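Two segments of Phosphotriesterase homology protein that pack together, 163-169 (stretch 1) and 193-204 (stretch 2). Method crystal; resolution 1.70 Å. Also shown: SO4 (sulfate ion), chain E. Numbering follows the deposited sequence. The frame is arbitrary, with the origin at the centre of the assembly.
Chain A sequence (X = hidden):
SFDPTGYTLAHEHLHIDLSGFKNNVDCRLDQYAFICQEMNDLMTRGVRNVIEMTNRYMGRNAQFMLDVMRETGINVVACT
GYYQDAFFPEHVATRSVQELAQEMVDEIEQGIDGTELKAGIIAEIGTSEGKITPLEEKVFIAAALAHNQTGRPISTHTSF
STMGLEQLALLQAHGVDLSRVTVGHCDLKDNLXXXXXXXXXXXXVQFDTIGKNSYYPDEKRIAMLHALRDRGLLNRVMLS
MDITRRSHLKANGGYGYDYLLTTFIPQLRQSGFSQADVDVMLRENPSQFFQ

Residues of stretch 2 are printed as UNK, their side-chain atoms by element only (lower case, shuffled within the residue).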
# COMPACT_ATOMS: atom_id res chain seq x y z
N MET A 163 -15.51 3.93 -2.34
CA MET A 163 -15.86 2.98 -1.27
C MET A 163 -15.02 2.96 0.01
O MET A 163 -15.20 2.07 0.84
CB MET A 163 -15.95 1.55 -1.84
CG MET A 163 -16.77 1.44 -3.13
SD MET A 163 -18.35 2.26 -3.07
CE MET A 163 -19.27 1.06 -2.10
N GLY A 164 -14.13 3.94 0.18
CA GLY A 164 -13.31 3.98 1.38
C GLY A 164 -14.11 4.03 2.67
O GLY A 164 -13.84 3.26 3.59
N LEU A 165 -15.12 4.90 2.74
CA LEU A 165 -15.94 5.01 3.94
C LEU A 165 -16.68 3.69 4.22
O LEU A 165 -16.79 3.27 5.38
CB LEU A 165 -16.91 6.18 3.84
CG LEU A 165 -16.26 7.58 3.94
CD1 LEU A 165 -17.27 8.66 3.58
CD2 LEU A 165 -15.70 7.79 5.34
N GLU A 166 -17.11 3.02 3.15
CA GLU A 166 -17.81 1.73 3.24
C GLU A 166 -16.89 0.65 3.78
O GLU A 166 -17.31 -0.20 4.58
CB GLU A 166 -18.38 1.32 1.88
CG GLU A 166 -19.63 2.08 1.45
CD GLU A 166 -19.36 3.43 0.81
OE1 GLU A 166 -18.18 3.82 0.65
OE2 GLU A 166 -20.34 4.11 0.46
N GLN A 167 -15.62 0.69 3.36
CA GLN A 167 -14.63 -0.27 3.83
C GLN A 167 -14.44 -0.09 5.34
O GLN A 167 -14.30 -1.07 6.07
CB GLN A 167 -13.26 -0.05 3.18
CG GLN A 167 -13.20 -0.28 1.67
CD GLN A 167 -11.79 -0.06 1.12
OE1 GLN A 167 -10.92 0.49 1.80
NE2 GLN A 167 -11.56 -0.52 -0.10
N LEU A 168 -14.36 1.16 5.78
CA LEU A 168 -14.15 1.47 7.20
C LEU A 168 -15.33 1.04 8.06
O LEU A 168 -15.13 0.51 9.16
CB LEU A 168 -13.84 2.96 7.40
CG LEU A 168 -12.53 3.47 6.77
CD1 LEU A 168 -12.36 4.95 7.12
CD2 LEU A 168 -11.35 2.66 7.26
N ALA A 169 -16.55 1.30 7.57
CA ALA A 169 -17.78 0.93 8.27
C ALA A 169 -17.85 -0.60 8.43
O ALA A 169 -18.23 -1.11 9.49
CB ALA A 169 -18.99 1.44 7.50
N UNK A 193 -13.80 15.59 0.65
CA UNK A 193 -14.90 15.30 1.56
C UNK A 193 -14.77 13.93 2.19
O UNK A 193 -14.75 13.82 3.42
c UNK A 193 -16.53 16.89 0.49
c UNK A 193 -16.25 15.45 0.87
o UNK A 193 -17.08 17.12 -0.62
o UNK A 193 -16.21 17.80 1.29
N UNK A 194 -14.61 12.91 1.35
CA UNK A 194 -14.46 11.55 1.85
C UNK A 194 -13.22 11.40 2.74
O UNK A 194 -13.27 10.75 3.76
c UNK A 194 -15.69 10.29 0.00
o UNK A 194 -15.71 9.73 -1.09
n UNK A 194 -16.80 10.70 0.62
c UNK A 194 -14.36 10.56 0.69
N UNK A 195 -12.11 11.99 2.32
CA UNK A 195 -10.87 11.89 3.08
C UNK A 195 -11.02 12.47 4.49
O UNK A 195 -10.56 11.87 5.46
c UNK A 195 -9.68 12.56 2.32
c UNK A 195 -9.27 11.69 1.13
c UNK A 195 -8.21 12.32 0.27
c UNK A 195 -8.46 12.74 3.24
N UNK A 196 -11.68 13.63 4.60
CA UNK A 196 -11.89 14.27 5.90
C UNK A 196 -12.74 13.38 6.81
O UNK A 196 -12.47 13.24 8.01
c UNK A 196 -10.42 16.96 5.88
c UNK A 196 -12.45 17.94 4.78
c UNK A 196 -12.54 15.64 5.71
c UNK A 196 -11.65 16.68 5.03
N UNK A 197 -13.74 12.73 6.21
CA UNK A 197 -14.62 11.83 6.95
C UNK A 197 -13.86 10.60 7.42
O UNK A 197 -13.98 10.20 8.58
c UNK A 197 -18.82 13.54 4.78
n UNK A 197 -19.91 13.27 3.79
c UNK A 197 -15.84 11.45 6.10
c UNK A 197 -17.94 12.32 4.96
c UNK A 197 -16.78 12.63 5.89
N UNK A 198 -13.03 10.05 6.54
CA UNK A 198 -12.24 8.87 6.90
C UNK A 198 -11.30 9.18 8.05
O UNK A 198 -11.18 8.39 9.00
c UNK A 198 -11.46 8.33 5.70
c UNK A 198 -12.35 7.76 4.60
c UNK A 198 -11.31 8.37 2.14
s UNK A 198 -11.43 7.01 3.26
N UNK A 199 -10.63 10.33 7.98
CA UNK A 199 -9.72 10.74 9.04
C UNK A 199 -10.51 10.98 10.34
O UNK A 199 -10.05 10.63 11.42
c UNK A 199 -8.92 12.01 8.62
c UNK A 199 -7.19 12.87 6.90
c UNK A 199 -7.94 11.66 7.49
c UNK A 199 -8.19 12.61 9.84
N UNK A 200 -11.72 11.52 10.22
CA UNK A 200 -12.57 11.78 11.37
C UNK A 200 -12.95 10.48 12.09
O UNK A 200 -13.12 10.47 13.30
o UNK A 200 -13.97 13.97 12.85
c UNK A 200 -13.82 12.55 10.96
c UNK A 200 -14.56 13.13 12.15
o UNK A 200 -15.72 12.72 12.39
N UNK A 201 -13.08 9.39 11.34
CA UNK A 201 -13.42 8.09 11.92
C UNK A 201 -12.19 7.47 12.59
O UNK A 201 -12.29 6.45 13.27
c UNK A 201 -13.96 7.13 10.85
c UNK A 201 -15.63 6.39 9.12
c UNK A 201 -16.42 7.51 11.24
c UNK A 201 -15.31 7.45 10.19
N UNK A 202 -11.02 8.07 12.35
CA UNK A 202 -9.78 7.59 12.96
C UNK A 202 -8.83 6.78 12.09
O UNK A 202 -7.81 6.30 12.57
N UNK A 203 -9.16 6.63 10.81
CA UNK A 203 -8.32 5.88 9.90
C UNK A 203 -7.20 6.74 9.28
O UNK A 203 -7.21 7.97 9.42
c UNK A 203 -9.19 5.26 8.80
N UNK A 204 -6.19 6.07 8.73
CA UNK A 204 -5.10 6.75 8.01
C UNK A 204 -5.49 6.70 6.53
O UNK A 204 -6.24 5.80 6.11
o UNK A 204 -1.10 6.87 13.14
c UNK A 204 -2.89 5.90 11.89
c UNK A 204 -3.54 5.71 10.68
c UNK A 204 -1.26 7.31 10.78
c UNK A 204 -3.08 6.31 9.50
c UNK A 204 -1.75 6.70 11.94
c UNK A 204 -1.94 7.11 9.57
c UNK A 204 -3.76 6.05 8.18
S SO4 E . -17.34 7.25 -3.68
O1 SO4 E . -17.96 7.38 -5.00
O2 SO4 E . -17.42 5.80 -3.21
O3 SO4 E . -15.84 7.64 -3.68
O4 SO4 E . -18.05 8.20 -2.71

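Position 193 carries two carbons, the second bearing two oxygens, and its end leads away from stretch 1: a short carboxylate, D193, on the exposed side of the helix. Position 194 has the same frame, but the second carbon holds one oxygen and one nitrogen, an amide. Its CB points toward stretch 1, and its amide nitrogen lies 3.6 Å from L165 CD1, a packing contact at the margin; the residue is N194.

Position 195 has four carbons forked at the first, one arm two carbons long. That is I195, its CA-to-CB bond pointing away from stretch 1; the residue is buried. Position 196 also has four carbons, but the fork comes at the second, which gives L196, out of reach of the partner helix.

At position 197 four carbons run in a row to a nitrogen. Every chi beyond the first is t: the chain is extended, and its end leads away, while its base stays behind, with CB 3.7 Å from L165 CD2. This is K197. The rule is economical: a lysine can lend its methylene root to an apolar contact and still lead its charged end away from the partner.

Position 198 is unbranched, two carbons, a sulfur and a last carbon. The carbon before the sulfur is 3.4 Å from L165 CD2 and 3.8 Å from L168 CD1, and the sulfur sits 4.0 Å from G164 CA, which identifies M198. An ideal CB built on G164 would come within 2.8 Å of M198 SD, a clash, so the bare glycine makes room for the sulfur.

Position 199, forked at the first carbon with one two-carbon arm, is I199, whose CA-to-CB bond also points away. Position 200 has two carbons with two oxygens on the second: D200, exposed and out of reach. Position 201 has four carbons forked at the second; one of its terminal carbons lies 4.0 Å from L165 CD2 and 4.1 Å from L168 CD1, hence L201.

Position 202 has no side chain, so it is G202. Its phi of 103° would jam a CB against the preceding carbonyl oxygen, and the Schellman turn here is closed by G202 N to I199 O at 2.9 Å and the N of position 203 to M198 O at 3.2 Å. Position 203 bears one carbon, its CB, which meets L168 CD1 at 3.6 Å: A203. Position 204 has one carbon and then a six-carbon ring bearing an oxygen: Y204, which does not reach stretch 1.

The contact works by apolar packing of one helix against another and the turn that follows it. The helices run nearly the same way, 18° apart with axes 10.0 Å at closest approach; no hydrogen bond crosses between the stretches. L165 and L168, one helical turn apart, supply most of stretch 1's covered surface. The register sets L165 opposite M198, their CA atoms 6.1 Å apart, and the turn at G202 brings A203 back to L168. The lesson is spacing: 194, 197, 198 and 201 form one stripe, while 195 and 199 serve another face.

Stretch 2, residues 193-204: DNILKMIDLGAY
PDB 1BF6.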